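Local structure of proline dehydrogenase (Bradyrhizobium japonicum USDA 110, 3HAZ) at residues 238-244 and 258-263; 202-206 and 812-817; 376-381 and 404-408. The protein probably oxidises proline to glutamate in two steps, using an FAD-dependent proline dehydrogenase domain and an NAD-dependent aldehyde dehydrogenase domain. The contacts are given in a common frame with arbitrary orientation. Numbering follows the deposited sequence.

Contact 1: 238-244 and 258-263. With SO4 (sulfate ion), chain K.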
ATOM      1  N   VAL A 238      56.262  -1.833  -6.579  1.00 27.71           N
ATOM      2  CA  VAL A 238      56.605  -0.458  -6.243  1.00 27.43           C
ATOM      3  C   VAL A 238      55.422   0.463  -6.525  1.00 25.89           C
ATOM      4  O   VAL A 238      54.687   0.247  -7.486  1.00 20.28           O
ATOM      5  CB  VAL A 238      57.827  -0.011  -7.068  1.00 30.23           C
ATOM      6  CG1 VAL A 238      57.870   1.494  -7.212  1.00 32.91           C
ATOM      7  CG2 VAL A 238      59.110  -0.557  -6.442  1.00 33.48           C
ATOM      8  N   LYS A 239      55.235   1.475  -5.676  1.00 22.81           N
ATOM      9  CA  LYS A 239      54.169   2.463  -5.855  1.00 22.52           C
ATOM     10  C   LYS A 239      54.717   3.861  -6.129  1.00 21.75           C
ATOM     11  O   LYS A 239      55.498   4.400  -5.342  1.00 23.68           O
ATOM     12  CB  LYS A 239      53.263   2.512  -4.622  1.00 25.69           C
ATOM     13  CG  LYS A 239      52.194   1.431  -4.579  1.00 23.69           C
ATOM     14  CD  LYS A 239      51.348   1.568  -3.322  1.00 26.83           C
ATOM     15  CE  LYS A 239      50.218   0.547  -3.298  1.00 25.09           C
ATOM     16  NZ  LYS A 239      50.740  -0.835  -3.426  1.00 20.08           N
ATOM     17  N   LEU A 240      54.298   4.454  -7.239  1.00 17.38           N
ATOM     18  CA  LEU A 240      54.761   5.801  -7.577  1.00 22.76           C
ATOM     19  C   LEU A 240      54.462   6.807  -6.470  1.00 25.74           C
ATOM     20  O   LEU A 240      55.259   7.706  -6.236  1.00 23.29           O
ATOM     21  CB  LEU A 240      54.158   6.274  -8.901  1.00 17.44           C
ATOM     22  CG  LEU A 240      54.470   5.340 -10.073  1.00 23.79           C
ATOM     23  CD1 LEU A 240      53.836   5.815 -11.370  1.00 26.14           C
ATOM     24  CD2 LEU A 240      55.979   5.196 -10.226  1.00 28.92           C
ATOM     25  N   SER A 241      53.328   6.664  -5.781  1.00 16.70           N
ATOM     26  CA  SER A 241      52.974   7.641  -4.749  1.00 17.33           C
ATOM     27  C   SER A 241      53.945   7.578  -3.567  1.00 22.14           C
ATOM     28  O   SER A 241      54.072   8.533  -2.809  1.00 21.40           O
ATOM     29  CB  SER A 241      51.522   7.473  -4.273  1.00 19.86           C
ATOM     30  OG  SER A 241      51.362   6.314  -3.459  1.00 18.72           O
ATOM     31  N   ALA A 242      54.619   6.444  -3.407  1.00 18.19           N
ATOM     32  CA  ALA A 242      55.615   6.304  -2.348  1.00 15.24           C
ATOM     33  C   ALA A 242      56.897   7.068  -2.683  1.00 20.09           C
ATOM     34  O   ALA A 242      57.650   7.462  -1.788  1.00 19.69           O
ATOM     35  CB  ALA A 242      55.926   4.828  -2.107  1.00 18.76           C
ATOM     36  N   LEU A 243      57.128   7.291  -3.973  1.00 20.17           N
ATOM     37  CA  LEU A 243      58.385   7.872  -4.449  1.00 19.15           C
ATOM     38  C   LEU A 243      58.338   9.374  -4.707  1.00 27.48           C
ATOM     39  O   LEU A 243      59.357   9.981  -5.060  1.00 26.21           O
ATOM     40  CB  LEU A 243      58.838   7.155  -5.716  1.00 20.31           C
ATOM     41  CG  LEU A 243      59.237   5.699  -5.487  1.00 20.24           C
ATOM     42  CD1 LEU A 243      59.286   4.950  -6.803  1.00 22.02           C
ATOM     43  CD2 LEU A 243      60.572   5.624  -4.745  1.00 19.51           C
ATOM     44  N   HIS A 244      57.161   9.968  -4.545  1.00 21.49           N
ATOM     45  CA  HIS A 244      56.998  11.405  -4.741  1.00 20.42           C
ATOM     46  C   HIS A 244      55.880  11.940  -3.834  1.00 21.75           C
ATOM     47  O   HIS A 244      54.813  11.336  -3.753  1.00 23.40           O
ATOM     48  CB  HIS A 244      56.693  11.714  -6.208  1.00 20.22           C
ATOM     49  CG  HIS A 244      56.931  13.143  -6.579  1.00 22.42           C
ATOM     50  ND1 HIS A 244      56.043  14.149  -6.265  1.00 21.15           N
ATOM     51  CD2 HIS A 244      57.969  13.741  -7.210  1.00 21.28           C
ATOM     52  CE1 HIS A 244      56.519  15.304  -6.696  1.00 26.09           C
ATOM     53  NE2 HIS A 244      57.685  15.083  -7.277  1.00 25.41           N
ATOM     54  N   GLU A 258      61.324  14.962 -11.376  1.00 31.23           N
ATOM     55  CA  GLU A 258      61.864  14.432 -10.123  1.00 31.52           C
ATOM     56  C   GLU A 258      61.679  12.924  -9.956  1.00 31.81           C
ATOM     57  O   GLU A 258      62.586  12.229  -9.499  1.00 26.92           O
ATOM     58  CB  GLU A 258      61.251  15.164  -8.921  1.00 31.64           C
ATOM     59  CG  GLU A 258      61.597  16.648  -8.876  1.00 30.78           C
ATOM     60  CD  GLU A 258      60.902  17.392  -7.746  1.00 35.00           C
ATOM     61  OE1 GLU A 258      59.716  17.106  -7.471  1.00 32.25           O
ATOM     62  OE2 GLU A 258      61.542  18.277  -7.139  1.00 32.73           O
ATOM     63  N   LEU A 259      60.505  12.423 -10.321  1.00 28.96           N
ATOM     64  CA  LEU A 259      60.157  11.028 -10.056  1.00 25.30           C
ATOM     65  C   LEU A 259      60.840  10.038 -11.015  1.00 26.92           C
ATOM     66  O   LEU A 259      61.355   9.002 -10.595  1.00 23.17           O
ATOM     67  CB  LEU A 259      58.635  10.856 -10.072  1.00 21.87           C
ATOM     68  CG  LEU A 259      58.081   9.432  -9.939  1.00 18.62           C
ATOM     69  CD1 LEU A 259      58.788   8.669  -8.833  1.00 25.38           C
ATOM     70  CD2 LEU A 259      56.571   9.463  -9.713  1.00 18.27           C
ATOM     71  N   VAL A 260      60.852  10.367 -12.300  1.00 28.91           N
ATOM     72  CA  VAL A 260      61.430   9.480 -13.308  1.00 30.11           C
ATOM     73  C   VAL A 260      62.862   9.009 -13.003  1.00 30.16           C
ATOM     74  O   VAL A 260      63.146   7.813 -13.085  1.00 29.15           O
ATOM     75  CB  VAL A 260      61.347  10.099 -14.725  1.00 31.45           C
ATOM     76  CG1 VAL A 260      62.123   9.253 -15.728  1.00 28.59           C
ATOM     77  CG2 VAL A 260      59.889  10.243 -15.148  1.00 29.35           C
ATOM     78  N   PRO A 261      63.770   9.934 -12.654  1.00 32.47           N
ATOM     79  CA  PRO A 261      65.128   9.450 -12.380  1.00 32.70           C
ATOM     80  C   PRO A 261      65.145   8.499 -11.193  1.00 29.86           C
ATOM     81  O   PRO A 261      65.954   7.573 -11.159  1.00 30.11           O
ATOM     82  CB  PRO A 261      65.908  10.732 -12.044  1.00 36.66           C
ATOM     83  CG  PRO A 261      65.087  11.854 -12.621  1.00 30.62           C
ATOM     84  CD  PRO A 261      63.664  11.400 -12.539  1.00 26.97           C
ATOM     85  N   GLN A 262      64.263   8.730 -10.227  1.00 29.67           N
ATOM     86  CA  GLN A 262      64.170   7.857  -9.067  1.00 28.04           C
ATOM     87  C   GLN A 262      63.712   6.454  -9.466  1.00 24.09           C
ATOM     88  O   GLN A 262      64.336   5.462  -9.088  1.00 28.81           O
ATOM     89  CB  GLN A 262      63.213   8.451  -8.026  1.00 29.31           C
ATOM     90  CG  GLN A 262      63.458   9.919  -7.726  1.00 32.01           C
ATOM     91  CD  GLN A 262      64.606  10.156  -6.768  1.00 47.22           C
ATOM     92  OE1 GLN A 262      65.496   9.314  -6.609  1.00 39.39           O
ATOM     93  NE2 GLN A 262      64.597  11.318  -6.122  1.00 57.92           N
ATOM     94  N   LEU A 263      62.621   6.378 -10.224  1.00 25.53           N
ATOM     95  CA  LEU A 263      62.081   5.097 -10.675  1.00 26.43           C
ATOM     96  C   LEU A 263      63.071   4.394 -11.590  1.00 26.45           C
ATOM     97  O   LEU A 263      63.166   3.170 -11.592  1.00 29.75           O
ATOM     98  CB  LEU A 263      60.755   5.286 -11.424  1.00 28.65           C
ATOM     99  CG  LEU A 263      59.990   3.988 -11.726  1.00 26.03           C
ATOM    100  CD1 LEU A 263      59.517   3.319 -10.436  1.00 21.53           C
ATOM    101  CD2 LEU A 263      58.812   4.216 -12.671  1.00 21.27           C
TER
HETATM  102  S   SO4 K1006      47.528  -3.627  -3.525  1.00 87.03           S
HETATM  103  O1  SO4 K1006      47.483  -4.967  -4.102  1.00 88.49           O
HETATM  104  O2  SO4 K1006      46.173  -3.245  -3.144  1.00 87.90           O
HETATM  105  O3  SO4 K1006      48.387  -3.631  -2.342  1.00 91.75           O
HETATM  106  O4  SO4 K1006      48.059  -2.684  -4.508  1.00 81.22           O
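Val238 lies in a strand, and its CG1 lies 4.1 Å from Leu263 CD1. Lys239 points away from helix 258-263. Its NZ forms a salt bridge with Asp280 and a weak hydrogen bond of 3.4 Å to O4 of the sulfate, which probably came from the crystallisation liquor. The chain then makes a short, weakly bonded helical turn. Leu240 reaches across with CB 4.1 Å from Leu259 CD2 and CD2 3.9 Å from Leu263 CD2. Leu243 packs on the same two leucines: its CB is 3.5 Å from Leu259 CD1 and its CD1 is 4.0 Å from Leu263 CD1. Leu259 and Leu263 are one helical turn apart, so they offer one apolar ridge. His244 closes the contact with a hydrogen bond from NE2 to Glu258 OE1, 2.9 Å long. Arg254 also pairs with that carboxylate. Strand 235-238 and helix 252-272, with the helical turn between them, make one beta-alpha unit of the TIM-like (beta/alpha) barrel of proline dehydrogenase.

Contact 2: 202-206 and 812-817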
ATOM      1  N   ARG A 202      54.250  11.621   2.198  1.00 21.92           N
ATOM      2  CA  ARG A 202      53.736  12.936   2.560  1.00 20.22           C
ATOM      3  C   ARG A 202      54.850  13.978   2.601  1.00 24.65           C
ATOM      4  O   ARG A 202      54.593  15.178   2.517  1.00 24.64           O
ATOM      5  CB  ARG A 202      53.048  12.878   3.925  1.00 27.17           C
ATOM      6  CG  ARG A 202      51.557  12.604   3.862  1.00 28.61           C
ATOM      7  CD  ARG A 202      51.240  11.308   3.144  1.00 31.29           C
ATOM      8  NE  ARG A 202      49.802  11.052   3.110  1.00 26.40           N
ATOM      9  CZ  ARG A 202      49.255   9.869   2.860  1.00 29.14           C
ATOM     10  NH1 ARG A 202      47.935   9.742   2.858  1.00 22.05           N
ATOM     11  NH2 ARG A 202      50.027   8.810   2.619  1.00 21.07           N
ATOM     12  N   THR A 203      56.087  13.521   2.749  1.00 20.28           N
ATOM     13  CA  THR A 203      57.220  14.431   2.900  1.00 25.01           C
ATOM     14  C   THR A 203      58.335  14.018   1.955  1.00 24.40           C
ATOM     15  O   THR A 203      58.333  12.900   1.436  1.00 26.36           O
ATOM     16  CB  THR A 203      57.764  14.431   4.345  1.00 22.93           C
ATOM     17  OG1 THR A 203      58.551  13.254   4.566  1.00 22.03           O
ATOM     18  CG2 THR A 203      56.613  14.469   5.351  1.00 25.65           C
ATOM     19  N   ALA A 204      59.278  14.926   1.729  1.00 27.42           N
ATOM     20  CA  ALA A 204      60.455  14.630   0.926  1.00 24.68           C
ATOM     21  C   ALA A 204      61.255  13.505   1.577  1.00 29.96           C
ATOM     22  O   ALA A 204      61.744  12.595   0.902  1.00 23.44           O
ATOM     23  CB  ALA A 204      61.321  15.892   0.752  1.00 21.56           C
ATOM     24  N   ALA A 205      61.379  13.557   2.897  1.00 31.65           N
ATOM     25  CA  ALA A 205      62.079  12.497   3.606  1.00 32.39           C
ATOM     26  C   ALA A 205      61.373  11.139   3.452  1.00 26.38           C
ATOM     27  O   ALA A 205      62.041  10.116   3.346  1.00 21.52           O
ATOM     28  CB  ALA A 205      62.286  12.861   5.081  1.00 29.10           C
ATOM     29  N   ASP A 206      60.035  11.123   3.418  1.00 17.58           N
ATOM     30  CA  ASP A 206      59.310   9.858   3.195  1.00 19.53           C
ATOM     31  C   ASP A 206      59.712   9.256   1.856  1.00 21.03           C
ATOM     32  O   ASP A 206      59.992   8.063   1.760  1.00 22.08           O
ATOM     33  CB  ASP A 206      57.795  10.062   3.153  1.00 22.97           C
ATOM     34  CG  ASP A 206      57.169  10.185   4.524  1.00 34.48           C
ATOM     35  OD1 ASP A 206      57.711   9.621   5.493  1.00 30.62           O
ATOM     36  OD2 ASP A 206      56.105  10.841   4.618  1.00 37.10           O
ATOM     37  N   GLU A 812      56.088  16.356  12.573  1.00 24.20           N
ATOM     38  CA  GLU A 812      57.092  16.237  11.525  1.00 26.99           C
ATOM     39  C   GLU A 812      56.462  15.961  10.147  1.00 27.08           C
ATOM     40  O   GLU A 812      56.940  16.450   9.118  1.00 23.16           O
ATOM     41  CB  GLU A 812      58.091  15.132  11.901  1.00 26.92           C
ATOM     42  CG  GLU A 812      58.806  14.483  10.733  1.00 35.84           C
ATOM     43  CD  GLU A 812      59.561  13.216  11.136  1.00 46.38           C
ATOM     44  OE1 GLU A 812      58.917  12.163  11.378  1.00 34.95           O
ATOM     45  OE2 GLU A 812      60.806  13.279  11.208  1.00 48.59           O
ATOM     46  N   MET A 813      55.391  15.176  10.120  1.00 21.80           N
ATOM     47  CA  MET A 813      54.757  14.840   8.843  1.00 23.81           C
ATOM     48  C   MET A 813      53.952  16.031   8.286  1.00 20.35           C
ATOM     49  O   MET A 813      53.977  16.312   7.085  1.00 20.51           O
ATOM     50  CB  MET A 813      53.887  13.584   8.967  1.00 24.62           C
ATOM     51  CG  MET A 813      53.728  12.834   7.655  1.00 28.88           C
ATOM     52  SD  MET A 813      52.563  11.461   7.716  1.00 29.13           S
ATOM     53  CE  MET A 813      53.372  10.337   8.844  1.00 21.23           C
ATOM     54  N   VAL A 814      53.255  16.739   9.164  1.00 17.84           N
ATOM     55  CA  VAL A 814      52.551  17.959   8.753  1.00 18.32           C
ATOM     56  C   VAL A 814      53.541  18.997   8.204  1.00 24.77           C
ATOM     57  O   VAL A 814      53.311  19.597   7.151  1.00 21.67           O
ATOM     58  CB  VAL A 814      51.718  18.545   9.907  1.00 18.71           C
ATOM     59  CG1 VAL A 814      51.209  19.950   9.558  1.00 20.09           C
ATOM     60  CG2 VAL A 814      50.546  17.601  10.248  1.00 15.71           C
ATOM     61  N   ALA A 815      54.661  19.181   8.899  1.00 16.78           N
ATOM     62  CA  ALA A 815      55.667  20.145   8.466  1.00 20.31           C
ATOM     63  C   ALA A 815      56.274  19.775   7.113  1.00 25.21           C
ATOM     64  O   ALA A 815      56.434  20.630   6.238  1.00 26.94           O
ATOM     65  CB  ALA A 815      56.774  20.304   9.537  1.00 21.07           C
ATOM     66  N   GLY A 816      56.610  18.499   6.949  1.00 22.89           N
ATOM     67  CA  GLY A 816      57.173  18.009   5.704  1.00 23.90           C
ATOM     68  C   GLY A 816      56.183  18.121   4.565  1.00 22.28           C
ATOM     69  O   GLY A 816      56.544  18.444   3.435  1.00 25.42           O
ATOM     70  N   ALA A 817      54.922  17.845   4.864  1.00 17.56           N
ATOM     71  CA  ALA A 817      53.865  17.995   3.873  1.00 18.93           C
ATOM     72  C   ALA A 817      53.666  19.463   3.494  1.00 26.95           C
ATOM     73  O   ALA A 817      53.490  19.795   2.317  1.00 27.92           O
ATOM     74  CB  ALA A 817      52.562  17.383   4.389  1.00 17.18           C
TER
HETATM   75  O   HOH W   1      59.088  17.839   2.423  1.00 24.20           O
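Thr203 sits at the N-cap of helix 204-223, and its CA makes the nearest CA approach to helix 812-817, 4.5 Å from Gly816 CA. Its chi1 is p (77°). In this rotamer OG1 accepts a hydrogen bond from Asp206 N at 2.8 Å, while the methyl CG2 is placed against the other helix. CG2 lies 3.6 Å from Gly816 CA and 3.7 Å from Met813 O. Glycine suits this spot: an ideal CB on Gly816 would come within 2.4 Å of Thr203 CG2, a clash.

Asp206, with chi1 m, turns back to the start of its helix. Its OD2 accepts from Arg202 N at 3.1 Å and, weakly, from Thr203 N at 3.3 Å. Thr203 and Asp206 thus form a capping box. Arg202 CB packs 3.8 Å from Met813 CG, but the rest of the arginine leads away to Gly200 and Asp780. Arg202 O makes a CA-H...O contact with Ala817 CA at 3.2 Å. One water bridges Ala204 N (3.0 Å) and Gly816 O (2.8 Å).

The contact joins the proline dehydrogenase and aldehyde dehydrogenase parts of the chain. Helix 775-787 flanks it beside Arg202, Met813 and Ala817, while Val814 and Ala815 face strand 873-876.

Contact 3: 376-381 and 404-408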
ATOM      1  N   TYR A 376      37.588  -8.350 -16.773  1.00 15.70           N
ATOM      2  CA  TYR A 376      38.845  -9.015 -16.431  1.00 17.85           C
ATOM      3  C   TYR A 376      39.138 -10.156 -17.408  1.00 23.02           C
ATOM      4  O   TYR A 376      40.252 -10.276 -17.923  1.00 24.49           O
ATOM      5  CB  TYR A 376      38.824  -9.535 -14.993  1.00 21.74           C
ATOM      6  CG  TYR A 376      40.154 -10.093 -14.521  1.00 20.49           C
ATOM      7  CD1 TYR A 376      40.994  -9.346 -13.691  1.00 17.46           C
ATOM      8  CD2 TYR A 376      40.574 -11.369 -14.909  1.00 20.79           C
ATOM      9  CE1 TYR A 376      42.219  -9.859 -13.255  1.00 19.69           C
ATOM     10  CE2 TYR A 376      41.791 -11.884 -14.488  1.00 16.06           C
ATOM     11  CZ  TYR A 376      42.607 -11.132 -13.658  1.00 22.98           C
ATOM     12  OH  TYR A 376      43.814 -11.657 -13.240  1.00 17.68           O
ATOM     13  N   VAL A 377      38.140 -10.993 -17.666  1.00 25.78           N
ATOM     14  CA  VAL A 377      38.335 -12.105 -18.594  1.00 25.03           C
ATOM     15  C   VAL A 377      38.592 -11.582 -20.008  1.00 22.95           C
ATOM     16  O   VAL A 377      39.461 -12.087 -20.715  1.00 26.54           O
ATOM     17  CB  VAL A 377      37.160 -13.098 -18.554  1.00 27.87           C
ATOM     18  CG1 VAL A 377      37.193 -14.034 -19.764  1.00 24.70           C
ATOM     19  CG2 VAL A 377      37.199 -13.885 -17.245  1.00 17.98           C
ATOM     20  N   ALA A 378      37.851 -10.553 -20.406  1.00 20.78           N
ATOM     21  CA  ALA A 378      38.078  -9.923 -21.703  1.00 29.26           C
ATOM     22  C   ALA A 378      39.507  -9.375 -21.822  1.00 27.18           C
ATOM     23  O   ALA A 378      40.157  -9.540 -22.853  1.00 24.64           O
ATOM     24  CB  ALA A 378      37.052  -8.825 -21.952  1.00 28.58           C
ATOM     25  N   CYS A 379      39.993  -8.732 -20.763  1.00 26.61           N
ATOM     26  CA  CYS A 379      41.352  -8.190 -20.754  1.00 23.62           C
ATOM     27  C   CYS A 379      42.401  -9.302 -20.738  1.00 26.01           C
ATOM     28  O   CYS A 379      43.481  -9.167 -21.323  1.00 21.65           O
ATOM     29  CB  CYS A 379      41.561  -7.243 -19.564  1.00 24.67           C
ATOM     30  SG  CYS A 379      40.721  -5.637 -19.733  1.00 26.81           S
ATOM     31  N   ALA A 380      42.079 -10.399 -20.064  1.00 18.09           N
ATOM     32  CA  ALA A 380      42.989 -11.533 -19.986  1.00 18.04           C
ATOM     33  C   ALA A 380      43.168 -12.115 -21.384  1.00 25.27           C
ATOM     34  O   ALA A 380      44.283 -12.427 -21.806  1.00 26.03           O
ATOM     35  CB  ALA A 380      42.440 -12.587 -19.034  1.00 15.33           C
ATOM     36  N   SER A 381      42.061 -12.243 -22.105  1.00 24.41           N
ATOM     37  CA  SER A 381      42.098 -12.762 -23.464  1.00 25.84           C
ATOM     38  C   SER A 381      43.002 -11.879 -24.321  1.00 29.44           C
ATOM     39  O   SER A 381      43.831 -12.365 -25.086  1.00 26.89           O
ATOM     40  CB  SER A 381      40.682 -12.797 -24.041  1.00 32.87           C
ATOM     41  OG  SER A 381      40.686 -13.239 -25.385  1.00 49.23           O
ATOM     42  N   THR A 404      38.789 -19.887 -15.784  1.00 23.66           N
ATOM     43  CA  THR A 404      38.366 -19.316 -17.056  1.00 22.51           C
ATOM     44  C   THR A 404      39.565 -18.802 -17.850  1.00 27.16           C
ATOM     45  O   THR A 404      39.630 -18.976 -19.067  1.00 25.75           O
ATOM     46  CB  THR A 404      37.333 -18.195 -16.851  1.00 21.60           C
ATOM     47  OG1 THR A 404      36.176 -18.732 -16.196  1.00 20.04           O
ATOM     48  CG2 THR A 404      36.920 -17.582 -18.189  1.00 22.89           C
ATOM     49  N   VAL A 405      40.517 -18.182 -17.159  1.00 26.12           N
ATOM     50  CA  VAL A 405      41.731 -17.706 -17.820  1.00 28.09           C
ATOM     51  C   VAL A 405      42.564 -18.883 -18.319  1.00 29.38           C
ATOM     52  O   VAL A 405      43.143 -18.831 -19.403  1.00 32.30           O
ATOM     53  CB  VAL A 405      42.581 -16.794 -16.898  1.00 18.59           C
ATOM     54  CG1 VAL A 405      43.945 -16.524 -17.519  1.00 22.54           C
ATOM     55  CG2 VAL A 405      41.846 -15.487 -16.623  1.00 23.52           C
ATOM     56  N   LEU A 406      42.620 -19.950 -17.527  1.00 22.46           N
ATOM     57  CA  LEU A 406      43.347 -21.144 -17.931  1.00 28.23           C
ATOM     58  C   LEU A 406      42.777 -21.715 -19.238  1.00 29.47           C
ATOM     59  O   LEU A 406      43.522 -22.009 -20.172  1.00 29.83           O
ATOM     60  CB  LEU A 406      43.315 -22.194 -16.819  1.00 27.58           C
ATOM     61  CG  LEU A 406      44.156 -23.454 -17.030  1.00 31.71           C
ATOM     62  CD1 LEU A 406      45.630 -23.106 -17.238  1.00 29.22           C
ATOM     63  CD2 LEU A 406      43.988 -24.397 -15.851  1.00 37.37           C
ATOM     64  N   GLU A 407      41.457 -21.858 -19.307  1.00 33.22           N
ATOM     65  CA  GLU A 407      40.816 -22.391 -20.509  1.00 36.12           C
ATOM     66  C   GLU A 407      41.145 -21.555 -21.744  1.00 39.39           C
ATOM     67  O   GLU A 407      41.413 -22.094 -22.819  1.00 37.93           O
ATOM     68  CB  GLU A 407      39.300 -22.480 -20.328  1.00 30.62           C
ATOM     69  CG  GLU A 407      38.521 -22.690 -21.630  1.00 31.13           C
ATOM     70  CD  GLU A 407      38.817 -24.031 -22.299  1.00 38.97           C
ATOM     71  OE1 GLU A 407      39.051 -25.027 -21.578  1.00 35.93           O
ATOM     72  OE2 GLU A 407      38.806 -24.090 -23.549  1.00 41.71           O
ATOM     73  N   MET A 408      41.130 -20.238 -21.587  1.00 37.26           N
ATOM     74  CA  MET A 408      41.399 -19.344 -22.703  1.00 35.29           C
ATOM     75  C   MET A 408      42.861 -19.391 -23.137  1.00 32.97           C
ATOM     76  O   MET A 408      43.178 -19.111 -24.290  1.00 35.27           O
ATOM     77  CB  MET A 408      40.995 -17.914 -22.353  1.00 32.49           C
ATOM     78  CG  MET A 408      39.508 -17.754 -22.097  1.00 42.19           C
ATOM     79  SD  MET A 408      39.020 -16.028 -22.055  1.00 67.46           S
ATOM     80  CE  MET A 408      40.363 -15.332 -21.100  1.00 53.81           C
TER
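Two helices run side by side in nearly the same direction. The axes of segments 376-381 and 404-408 approach to 10.0 Å and cross at -29°. The contact is by van der Waals packing, without hydrogen bonds between the segments.

The first kind of packing is side chain on side chain. Val405 CG2 lies 3.8 Å from Ala380 CB and 4.2 Å from Tyr376 CE2, where it meets the edge of the ring. Val377 CG2 touches Thr404 CG2 at 3.8 Å, so the threonine contributes its methyl to the interface. Its hydroxyl bonds instead to Leu400 O, within its own helix. Met408 has the largest covered area of any residue here. Its SD lies 3.5 Å from Val377 CG1. Its CE lies 4.0 Å from Ala380 CB and 3.9 Å from Ser381 CB.

The second kind is side chain on backbone, and it belongs to the same methionine. Met408 CE comes 3.4 Å from Val377 O and 3.7 Å from Ser381 N. The methyl thus abuts the backbone of the partner helix, beside the small side chains of Ala380 and Ser381.

Strand 390-395 lies between the two helices in the chain, so they are consecutive outer helices of the (beta/alpha) barrel. Its Phe394 touches Tyr376, Ala380 and Val405. The buried Tyr376 OH bonds to Leu342 O, and helix 33-50 packs on Thr404.

In the fold
Contacts 1 and 3 both lie in the proline dehydrogenase barrel, one after the other along the chain, with centres 31 Å apart. FAD lies closer to contact 3 (about 6 Å from the side chain of Tyr376) than to contact 1 (about 9 Å from that of Val238), touching neither residue. The Tyr376 side chain is also about 3 Å from that of Lys344, an FAD-binding residue. Contact 2 lies away from the annotated sites. It closes a long loop of the chain that contains the other two contacts. Its centre is 16 Å from that of contact 1 and 43 Å from that of contact 3. Helix 204-223 links contacts 2 and 1, since Tyr214 touches Val238 and Leu243.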